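Long-range contacts in MgGH51 (Meripilus giganteus, PDB 6ZPV), which hydrolyses terminal alpha-L-arabinofuranosyl residues as a family GH51 alpha-L-arabinofuranosidase, probably releasing arabinose from plant polysaccharides: residues D521-S526 and S538-S543; H11-T16 and L517-Q522; L38-F43 and A53-H58. All coordinates share one frame; numbering follows the deposited sequence. Where two conformers were deposited one is given.

Contact 1: D521-S526 and S538-S543; sequences DQYLPS and SITRAS
Asp521 OD2 accepts the hydroxyl of Ser543 on its syn lone pair, OG to OD2 2.7 Å. The other carboxylate oxygen, Asp521 OD1, takes the backbone N of Ser543 at 2.8 Å, also from the syn side but 25° out of the carboxylate plane. Both oxygens are therefore held by one residue, with CG set between the backbone N and the carbonyl carbon (chi1 61°). An alanine at Asp521 would probably leave the N and OG of Ser543 without these acceptors and free the turn after the strand to shift.

Asp521 and Gln522 both face Arg541, which makes this a classic beta bulge at the start of an antiparallel hairpin. Gln522 and Arg541 form its hydrogen-bonded pair: Gln522 N reaches Arg541 O at 2.9 Å, and Arg541 N returns to Gln522 O at 2.8 Å. Their side chains run side by side in the same direction, and OE1 of Gln522 meets NH1 of Arg541 near the guanidinium plane, although Arg541 has two deposited conformers and this bond is tentative; Arg541 NH2 bonds to Thr626 O. Further on, Leu524 N bonds to Ile539 O at 3.0 Å, and Leu524 CD1 packs on Ile539 CG2, the two side chains crossing at about a right angle. One water joins Leu524 O, Ile539 N, Tyr523 OH and Ser526 OG. Ser538 OG lies at the edge of the Tyr523 ring, 3.3 Å from CE1, and bonds to Glu468 of helix 454-469. That helix touches Tyr523, Ser538 and Thr540, while strand 547-554 follows strand 535-541 in the sheet and strand 11-12 flanks strand 522-523.

Contact 2: H11-T16 and L517-Q522; sequences HTVPST and LNKGDQ. With SO4 (sulfate ion), chain R.
One of the two outermost strands, within this chain, of the seven-stranded C-terminal sheet, the short and weakly bonded 11-12, is joined here to segment 517-522, whose last residue begins strand 522-523, with Thr12 and Gln522 forming an antiparallel non-hydrogen-bonded pair. Next to that pair, Val13 N donates to Asp521 O at 2.9 Å. The donor stands well above the carbonyl plane, 60° out of it. The same oxygen also receives a CA-H contact from Thr12, CA to O 3.2 Å.

Val13 points its side chain at the loop. Its CB comes to 3.3 Å from Gly520 O, and CG1 rests on Lys519 CD at 3.7 Å as the two side chains slide past each other in opposite directions. Lys519 starts with CG anti to the backbone N, and a bend at chi3 (77°) turns CE from the extended course. Lys519 NZ then donates to Pro14 O at 3.0 Å. One water links NZ to Ser15 O, and a second joins it to Val13 O, though its bond to NZ is weak, so the amine is tied directly or through water to three successive carbonyls, which would be expected to stabilise its positive charge. On the same segment, Ser15 N points almost straight at O4 of a sulfate ion, 2.9 Å away with an N-H...O angle of 177°. The sulfate, also bonded by Arg344, probably comes from the crystallisation liquor.

Thr16 OG1 bonds to Phe475 O of barrel strand 474-479. Helix 507-517 leads into the loop, where Lys519 touches Lys551 of strand 547-554, and strand 522-523 follows.

Contact 3: L38-F43 and A53-H58; sequences LQNRAF and ALAAWH
Leu54 to Trp57 form a type II beta turn, closed by Trp57 N to Leu54 O at 2.9 Å, opposite an irregular segment in which Asn40 takes left-handed backbone torsions. The turn leads into strand 57-60, an edge strand of one of two five-stranded antiparallel sheets in the N-terminal half of the chain, an arrangement consistent with a beta sandwich.

Asn40 joins the two segments through both its side-chain amide and its backbone carbonyl. Its side chain, CG anti to the backbone N, presents ND2 to two carbonyls. Ala55 O receives Asn40 ND2 at 3.0 Å in its own carbonyl plane, on a lone pair. Ala53 O is 2.9 Å from Asn40 ND2, this time with the donor above the carbonyl plane. Both acceptors lie within 2° of the Asn40 amide plane, so the amide's rotation is fixed and its orientation well supported. In return, Trp57 NE1 donates to Asn40 O at 2.9 Å, with that oxygen in the indole plane.

Apolar contacts fill in around these bonds. Ala56 CB meets Gln39 CB at 3.8 Å. Trp57 also meets Phe195 of strand 189-198 in the other sheet. The side chains of Phe43 and Trp57 cross at about a right angle, the Phe43 ring tilted 33° from the five-membered ring of Trp57, with Phe43 CZ over one indole face toward the rim and Phe43 CE1 3.5 Å from Trp57 CD1. At the edge of the Phe43 ring, CD1 lies 3.6 Å from Ala53 O, the oxygen that also accepts Asn40 ND2.

In the fold
From the N terminus, contact 2 opens first, at 11-16, just before the first strand of the parallel barrel sheet, 20-21. Contact 3 then closes a short loop between 38-43 and 53-58 at the entry to the N-terminal beta sheets, wholly nested within the long loop of contact 2. That loop encloses all eight strands of the parallel barrel sheet and shuts at 517-522. Contact 1 starts where it ends, sharing Asp521 and Gln522, and closes a hairpin at 538-543. Contacts 1 and 2 thus bind three successive strands of the C-terminal sheet, whereas contact 3 lies on the opposite side of the chain's centre, about 30 Å from contact 2 between nearest atoms.

Contact 1: D521-S526 and S538-S543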
loop_
_atom_site.group_PDB
_atom_site.type_symbol
_atom_site.label_atom_id
_atom_site.label_comp_id
_atom_site.label_asym_id
_atom_site.label_seq_id
_atom_site.Cartn_x
_atom_site.Cartn_y
_atom_site.Cartn_z
ATOM N N ASP A 521 20.296 3.592 16.295
ATOM C CA ASP A 521 21.154 2.640 15.587
ATOM C C ASP A 521 21.912 1.724 16.525
ATOM O O ASP A 521 22.542 0.778 16.049
ATOM C CB ASP A 521 22.067 3.359 14.573
ATOM C CG ASP A 521 23.009 4.360 15.185
ATOM O OD1 ASP A 521 22.980 4.533 16.414
ATOM O OD2 ASP A 521 23.844 4.916 14.439
ATOM N N GLN A 522 21.812 1.945 17.838
ATOM C CA GLN A 522 22.439 1.062 18.833
ATOM C C GLN A 522 21.336 0.438 19.698
ATOM O O GLN A 522 20.441 1.171 20.190
ATOM C CB GLN A 522 23.377 1.850 19.761
ATOM C CG GLN A 522 24.431 2.700 19.049
ATOM C CD GLN A 522 25.298 3.431 20.030
ATOM O OE1 GLN A 522 24.833 3.915 21.081
ATOM N NE2 GLN A 522 26.617 3.515 19.738
ATOM N N TYR A 523 21.400 -0.872 19.954
ATOM C CA TYR A 523 20.503 -1.536 20.908
ATOM C C TYR A 523 21.179 -1.570 22.273
ATOM O O TYR A 523 22.280 -2.106 22.377
ATOM C CB TYR A 523 20.101 -2.952 20.476
ATOM C CG TYR A 523 19.155 -3.581 21.465
ATOM C CD1 TYR A 523 17.825 -3.181 21.532
ATOM C CD2 TYR A 523 19.618 -4.505 22.385
ATOM C CE1 TYR A 523 16.979 -3.663 22.511
ATOM C CE2 TYR A 523 18.774 -5.009 23.338
ATOM C CZ TYR A 523 17.462 -4.565 23.436
ATOM O OH TYR A 523 16.614 -5.024 24.422
ATOM N N LEU A 524 20.500 -1.040 23.278
ATOM C CA LEU A 524 21.026 -1.019 24.666
ATOM C C LEU A 524 20.313 -2.111 25.470
ATOM O O LEU A 524 19.124 -2.004 25.764
ATOM C CB LEU A 524 20.784 0.348 25.315
ATOM C CG LEU A 524 21.523 1.503 24.724
ATOM C CD1 LEU A 524 21.162 2.770 25.435
ATOM C CD2 LEU A 524 23.060 1.333 24.832
ATOM N N PRO A 525 21.035 -3.194 25.842
ATOM C CA PRO A 525 20.385 -4.223 26.647
ATOM C C PRO A 525 19.856 -3.633 27.967
ATOM O O PRO A 525 20.436 -2.666 28.516
ATOM C CB PRO A 525 21.477 -5.278 26.923
ATOM C CG PRO A 525 22.555 -4.974 25.928
ATOM C CD PRO A 525 22.444 -3.507 25.539
ATOM N N SER A 526 18.813 -4.257 28.467
ATOM C CA SER A 526 18.185 -3.848 29.731
ATOM C C SER A 526 17.676 -5.090 30.419
ATOM O O SER A 526 17.565 -6.183 29.816
ATOM C CB SER A 526 17.100 -2.815 29.501
ATOM O OG SER A 526 16.037 -3.347 28.704
ATOM N N SER A 538 11.864 -1.782 25.174
ATOM C CA SER A 538 13.086 -1.895 24.349
ATOM C C SER A 538 13.735 -0.516 24.288
ATOM O O SER A 538 13.024 0.492 24.109
ATOM C CB SER A 538 12.753 -2.420 22.958
ATOM O OG SER A 538 13.913 -2.463 22.139
ATOM N N ILE A 539 15.061 -0.475 24.421
ATOM C CA ILE A 539 15.819 0.782 24.521
ATOM C C ILE A 539 16.849 0.781 23.400
ATOM O O ILE A 539 17.663 -0.150 23.270
ATOM C CB ILE A 539 16.456 0.961 25.898
ATOM C CG1 ILE A 539 15.382 0.834 26.986
ATOM C CG2 ILE A 539 17.176 2.267 25.943
ATOM C CD1 ILE A 539 15.856 0.867 28.402
ATOM N N THR A 540 16.860 1.865 22.638
ATOM C CA THR A 540 17.855 2.104 21.589
ATOM C C THR A 540 18.442 3.488 21.711
ATOM O O THR A 540 17.884 4.322 22.453
ATOM C CB THR A 540 17.277 1.875 20.164
ATOM O OG1 THR A 540 16.237 2.832 19.936
ATOM C CG2 THR A 540 16.780 0.454 19.987
ATOM N N ARG A 541 19.530 3.727 21.017
ATOM C CA ARG A 541 20.286 4.999 21.110
ATOM C C ARG A 541 20.785 5.406 19.724
ATOM O O ARG A 541 21.299 4.542 19.014
ATOM C CB ARG A 541 21.405 4.828 22.148
ATOM C CG ARG A 541 22.254 6.066 22.405
ATOM C CD ARG A 541 23.220 5.852 23.579
ATOM N NE ARG A 541 24.076 6.990 23.871
ATOM C CZ ARG A 541 25.213 7.290 23.222
ATOM N NH1 ARG A 541 25.666 6.515 22.229
ATOM N NH2 ARG A 541 25.881 8.404 23.528
ATOM N N ALA A 542 20.686 6.681 19.420
ATOM C CA ALA A 542 21.301 7.258 18.227
ATOM C C ALA A 542 22.774 7.552 18.515
ATOM O O ALA A 542 23.100 8.395 19.375
ATOM C CB ALA A 542 20.550 8.486 17.853
ATOM N N SER A 543 23.660 6.822 17.846
ATOM C CA SER A 543 25.086 6.916 18.113
ATOM C C SER A 543 25.629 8.358 17.983
ATOM O O SER A 543 26.554 8.701 18.752
ATOM C CB SER A 543 25.838 5.979 17.218
ATOM O OG SER A 543 25.705 6.357 15.849
HETATM O O HOH W 1 16.493 -2.672 25.995
#

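Contact 2: H11-T16 and L517-Q522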
loop_
_atom_site.group_PDB
_atom_site.type_symbol
_atom_site.label_atom_id
_atom_site.label_comp_id
_atom_site.label_asym_id
_atom_site.label_seq_id
_atom_site.Cartn_x
_atom_site.Cartn_y
_atom_site.Cartn_z
ATOM N N HIS A 11 24.397 -4.588 19.891
ATOM C CA HIS A 11 24.343 -4.742 18.436
ATOM C C HIS A 11 23.781 -3.483 17.803
ATOM O O HIS A 11 23.188 -2.640 18.504
ATOM C CB HIS A 11 23.554 -6.007 18.005
ATOM C CG HIS A 11 22.112 -5.936 18.265
ATOM N ND1 HIS A 11 21.491 -6.439 19.400
ATOM C CD2 HIS A 11 21.143 -5.408 17.504
ATOM C CE1 HIS A 11 20.150 -6.212 19.248
ATOM N NE2 HIS A 11 19.950 -5.595 18.098
ATOM N N THR A 12 23.961 -3.382 16.521
ATOM C CA THR A 12 23.399 -2.301 15.699
ATOM C C THR A 12 21.986 -2.631 15.315
ATOM O O THR A 12 21.671 -3.772 14.898
ATOM C CB THR A 12 24.291 -2.091 14.460
ATOM O OG1 THR A 12 25.583 -1.589 14.823
ATOM C CG2 THR A 12 23.684 -1.136 13.458
ATOM N N VAL A 13 21.111 -1.646 15.403
ATOM C CA VAL A 13 19.707 -1.783 14.971
ATOM C C VAL A 13 19.703 -1.485 13.481
ATOM O O VAL A 13 20.132 -0.420 13.071
ATOM C CB VAL A 13 18.797 -0.809 15.710
ATOM C CG1 VAL A 13 17.364 -1.018 15.266
ATOM C CG2 VAL A 13 18.899 -0.961 17.207
ATOM N N PRO A 14 19.263 -2.432 12.631
ATOM C CA PRO A 14 19.275 -2.218 11.183
ATOM C C PRO A 14 18.489 -0.972 10.780
ATOM O O PRO A 14 17.422 -0.704 11.361
ATOM C CB PRO A 14 18.581 -3.487 10.658
ATOM C CG PRO A 14 18.777 -4.521 11.652
ATOM C CD PRO A 14 18.699 -3.744 12.966
ATOM N N SER A 15 18.921 -0.318 9.710
ATOM C CA SER A 15 18.161 0.824 9.162
ATOM C C SER A 15 16.795 0.373 8.661
ATOM O O SER A 15 15.890 1.238 8.643
ATOM C CB SER A 15 18.956 1.489 8.042
ATOM O OG SER A 15 18.965 0.735 6.850
ATOM N N THR A 16 16.640 -0.872 8.308
ATOM C CA THR A 16 15.438 -1.433 7.703
ATOM C C THR A 16 14.409 -1.962 8.690
ATOM O O THR A 16 13.417 -2.521 8.245
ATOM C CB THR A 16 15.880 -2.539 6.728
ATOM O OG1 THR A 16 16.760 -3.436 7.417
ATOM C CG2 THR A 16 16.548 -1.984 5.495
ATOM N N LEU A 517 9.778 6.210 14.312
ATOM C CA LEU A 517 10.371 7.561 14.381
ATOM C C LEU A 517 11.285 7.737 15.603
ATOM O O LEU A 517 11.983 8.799 15.702
ATOM C CB LEU A 517 9.268 8.596 14.493
ATOM C CG LEU A 517 8.483 8.870 13.217
ATOM C CD1 LEU A 517 7.538 10.012 13.459
ATOM C CD2 LEU A 517 9.381 9.212 12.029
ATOM N N ASN A 518 11.299 6.824 16.525
ATOM C CA ASN A 518 12.035 6.923 17.789
ATOM C C ASN A 518 12.917 5.654 17.934
ATOM O O ASN A 518 12.709 4.843 18.832
ATOM C CB ASN A 518 11.055 7.108 18.960
ATOM C CG ASN A 518 10.146 8.280 18.752
ATOM O OD1 ASN A 518 10.518 9.436 18.940
ATOM N ND2 ASN A 518 8.935 8.004 18.364
ATOM N N LYS A 519 13.842 5.503 17.037
ATOM C CA LYS A 519 14.637 4.273 16.867
ATOM C C LYS A 519 16.111 4.656 16.621
ATOM O O LYS A 519 16.431 5.346 15.636
ATOM C CB LYS A 519 14.163 3.434 15.680
ATOM C CG LYS A 519 14.886 2.083 15.571
ATOM C CD LYS A 519 14.964 1.577 14.152
ATOM C CE LYS A 519 15.990 2.275 13.387
ATOM N NZ LYS A 519 15.979 1.869 12.018
ATOM N N GLY A 520 16.937 4.294 17.533
ATOM C CA GLY A 520 18.348 4.507 17.374
ATOM C C GLY A 520 19.017 3.430 16.502
ATOM O O GLY A 520 18.381 2.452 16.084
ATOM N N ASP A 521 20.296 3.592 16.295
ATOM C CA ASP A 521 21.154 2.640 15.587
ATOM C C ASP A 521 21.912 1.724 16.525
ATOM O O ASP A 521 22.542 0.778 16.049
ATOM C CB ASP A 521 22.067 3.359 14.573
ATOM C CG ASP A 521 23.009 4.360 15.185
ATOM O OD1 ASP A 521 22.980 4.533 16.414
ATOM O OD2 ASP A 521 23.844 4.916 14.439
ATOM N N GLN A 522 21.812 1.945 17.838
ATOM C CA GLN A 522 22.439 1.062 18.833
ATOM C C GLN A 522 21.336 0.438 19.698
ATOM O O GLN A 522 20.441 1.171 20.190
ATOM C CB GLN A 522 23.377 1.850 19.761
ATOM C CG GLN A 522 24.431 2.700 19.049
ATOM C CD GLN A 522 25.298 3.431 20.030
ATOM O OE1 GLN A 522 24.833 3.915 21.081
ATOM N NE2 GLN A 522 26.617 3.515 19.738
HETATM S S SO4 R . 21.301 -1.768 7.175
HETATM O O1 SO4 R . 19.914 -1.579 6.702
HETATM O O2 SO4 R . 22.314 -1.453 6.214
HETATM O O3 SO4 R . 21.438 -3.230 7.535
HETATM O O4 SO4 R . 21.391 -1.031 8.427
HETATM O O HOH W 2 19.141 2.215 12.390
HETATM O O HOH W 3 13.626 1.309 10.428
#

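Contact 3: L38-F43 and A53-H58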
loop_
_atom_site.group_PDB
_atom_site.type_symbol
_atom_site.label_atom_id
_atom_site.label_comp_id
_atom_site.label_asym_id
_atom_site.label_seq_id
_atom_site.Cartn_x
_atom_site.Cartn_y
_atom_site.Cartn_z
ATOM N N LEU A 38 -11.367 8.168 -11.425
ATOM C CA LEU A 38 -12.426 7.469 -12.131
ATOM C C LEU A 38 -12.303 5.957 -11.922
ATOM O O LEU A 38 -11.220 5.408 -12.135
ATOM C CB LEU A 38 -12.442 7.774 -13.624
ATOM C CG LEU A 38 -12.401 9.251 -13.985
ATOM C CD1 LEU A 38 -12.479 9.434 -15.477
ATOM C CD2 LEU A 38 -13.500 10.037 -13.305
ATOM N N GLN A 39 -13.368 5.304 -11.535
ATOM C CA GLN A 39 -13.405 3.847 -11.344
ATOM C C GLN A 39 -13.753 3.208 -12.698
ATOM O O GLN A 39 -14.561 3.726 -13.442
ATOM C CB GLN A 39 -14.343 3.465 -10.220
ATOM C CG GLN A 39 -14.445 1.991 -9.993
ATOM C CD GLN A 39 -15.221 1.577 -8.767
ATOM O OE1 GLN A 39 -16.013 2.396 -8.144
ATOM N NE2 GLN A 39 -15.115 0.346 -8.419
ATOM N N ASN A 40 -13.141 2.072 -13.002
ATOM C CA ASN A 40 -13.427 1.377 -14.263
ATOM C C ASN A 40 -13.169 2.337 -15.449
ATOM O O ASN A 40 -13.998 2.452 -16.385
ATOM C CB ASN A 40 -14.850 0.785 -14.258
ATOM C CG ASN A 40 -15.187 -0.068 -15.463
ATOM O OD1 ASN A 40 -14.280 -0.660 -16.097
ATOM N ND2 ASN A 40 -16.495 -0.206 -15.742
ATOM N N ARG A 41 -12.035 3.019 -15.401
ATOM C CA ARG A 41 -11.756 4.145 -16.300
ATOM C C ARG A 41 -11.605 3.757 -17.763
ATOM O O ARG A 41 -11.793 4.589 -18.648
ATOM C CB ARG A 41 -10.528 4.902 -15.842
ATOM C CG ARG A 41 -9.195 4.184 -16.042
ATOM C CD ARG A 41 -8.016 4.999 -15.536
ATOM N NE ARG A 41 -6.781 4.305 -15.701
ATOM C CZ ARG A 41 -5.615 4.682 -15.203
ATOM N NH1 ARG A 41 -5.495 5.838 -14.560
ATOM N NH2 ARG A 41 -4.527 3.930 -15.353
ATOM N N ALA A 42 -11.200 2.510 -18.006
ATOM C CA ALA A 42 -10.883 2.065 -19.376
ATOM C C ALA A 42 -11.494 0.705 -19.659
ATOM O O ALA A 42 -11.105 0.040 -20.630
ATOM C CB ALA A 42 -9.385 2.056 -19.585
ATOM N N PHE A 43 -12.504 0.300 -18.890
ATOM C CA PHE A 43 -13.281 -0.916 -19.167
ATOM C C PHE A 43 -12.333 -2.121 -19.228
ATOM O O PHE A 43 -12.572 -3.079 -19.981
ATOM C CB PHE A 43 -14.118 -0.755 -20.442
ATOM C CG PHE A 43 -14.907 0.544 -20.390
ATOM C CD1 PHE A 43 -16.005 0.697 -19.586
ATOM C CD2 PHE A 43 -14.431 1.666 -21.043
ATOM C CE1 PHE A 43 -16.606 1.940 -19.420
ATOM C CE2 PHE A 43 -15.019 2.893 -20.874
ATOM C CZ PHE A 43 -16.084 3.034 -20.071
ATOM N N ALA A 53 -19.919 -4.492 -16.864
ATOM C CA ALA A 53 -18.957 -3.717 -17.678
ATOM C C ALA A 53 -19.172 -2.219 -17.511
ATOM O O ALA A 53 -18.203 -1.453 -17.714
ATOM C CB ALA A 53 -19.026 -4.101 -19.123
ATOM N N LEU A 54 -20.388 -1.780 -17.199
ATOM C CA LEU A 54 -20.743 -0.383 -17.005
ATOM C C LEU A 54 -20.564 0.058 -15.543
ATOM O O LEU A 54 -20.959 1.170 -15.180
ATOM C CB LEU A 54 -22.186 -0.097 -17.459
ATOM C CG LEU A 54 -22.360 -0.055 -18.960
ATOM C CD1 LEU A 54 -23.850 -0.192 -19.323
ATOM C CD2 LEU A 54 -21.829 1.238 -19.516
ATOM N N ALA A 55 -19.960 -0.772 -14.693
ATOM C CA ALA A 55 -19.778 -0.416 -13.279
ATOM C C ALA A 55 -19.159 0.976 -13.150
ATOM O O ALA A 55 -18.162 1.294 -13.804
ATOM C CB ALA A 55 -18.877 -1.408 -12.587
ATOM N N ALA A 56 -19.754 1.789 -12.260
ATOM C CA ALA A 56 -19.356 3.167 -11.944
ATOM C C ALA A 56 -19.873 4.217 -12.932
ATOM O O ALA A 56 -19.743 5.415 -12.618
ATOM C CB ALA A 56 -17.896 3.324 -11.669
ATOM N N TRP A 57 -20.387 3.794 -14.105
ATOM C CA TRP A 57 -20.826 4.705 -15.172
ATOM C C TRP A 57 -22.340 4.797 -15.205
ATOM O O TRP A 57 -23.028 3.765 -15.081
ATOM C CB TRP A 57 -20.290 4.260 -16.529
ATOM C CG TRP A 57 -18.820 4.260 -16.641
ATOM C CD1 TRP A 57 -17.937 3.246 -16.429
ATOM C CD2 TRP A 57 -18.008 5.375 -16.988
ATOM N NE1 TRP A 57 -16.655 3.649 -16.638
ATOM C CE2 TRP A 57 -16.644 4.970 -16.994
ATOM C CE3 TRP A 57 -18.294 6.721 -17.302
ATOM C CZ2 TRP A 57 -15.592 5.835 -17.339
ATOM C CZ3 TRP A 57 -17.245 7.583 -17.608
ATOM C CH2 TRP A 57 -15.928 7.134 -17.618
ATOM N N HIS A 58 -22.894 5.969 -15.472
ATOM C CA HIS A 58 -24.337 6.181 -15.461
ATOM C C HIS A 58 -24.727 7.167 -16.534
ATOM O O HIS A 58 -24.013 8.152 -16.761
ATOM C CB HIS A 58 -24.749 6.755 -14.077
ATOM C CG HIS A 58 -24.302 5.926 -12.931
ATOM N ND1 HIS A 58 -24.965 4.785 -12.542
ATOM C CD2 HIS A 58 -23.185 6.042 -12.164
ATOM C CE1 HIS A 58 -24.267 4.227 -11.539
ATOM N NE2 HIS A 58 -23.185 4.985 -11.284
#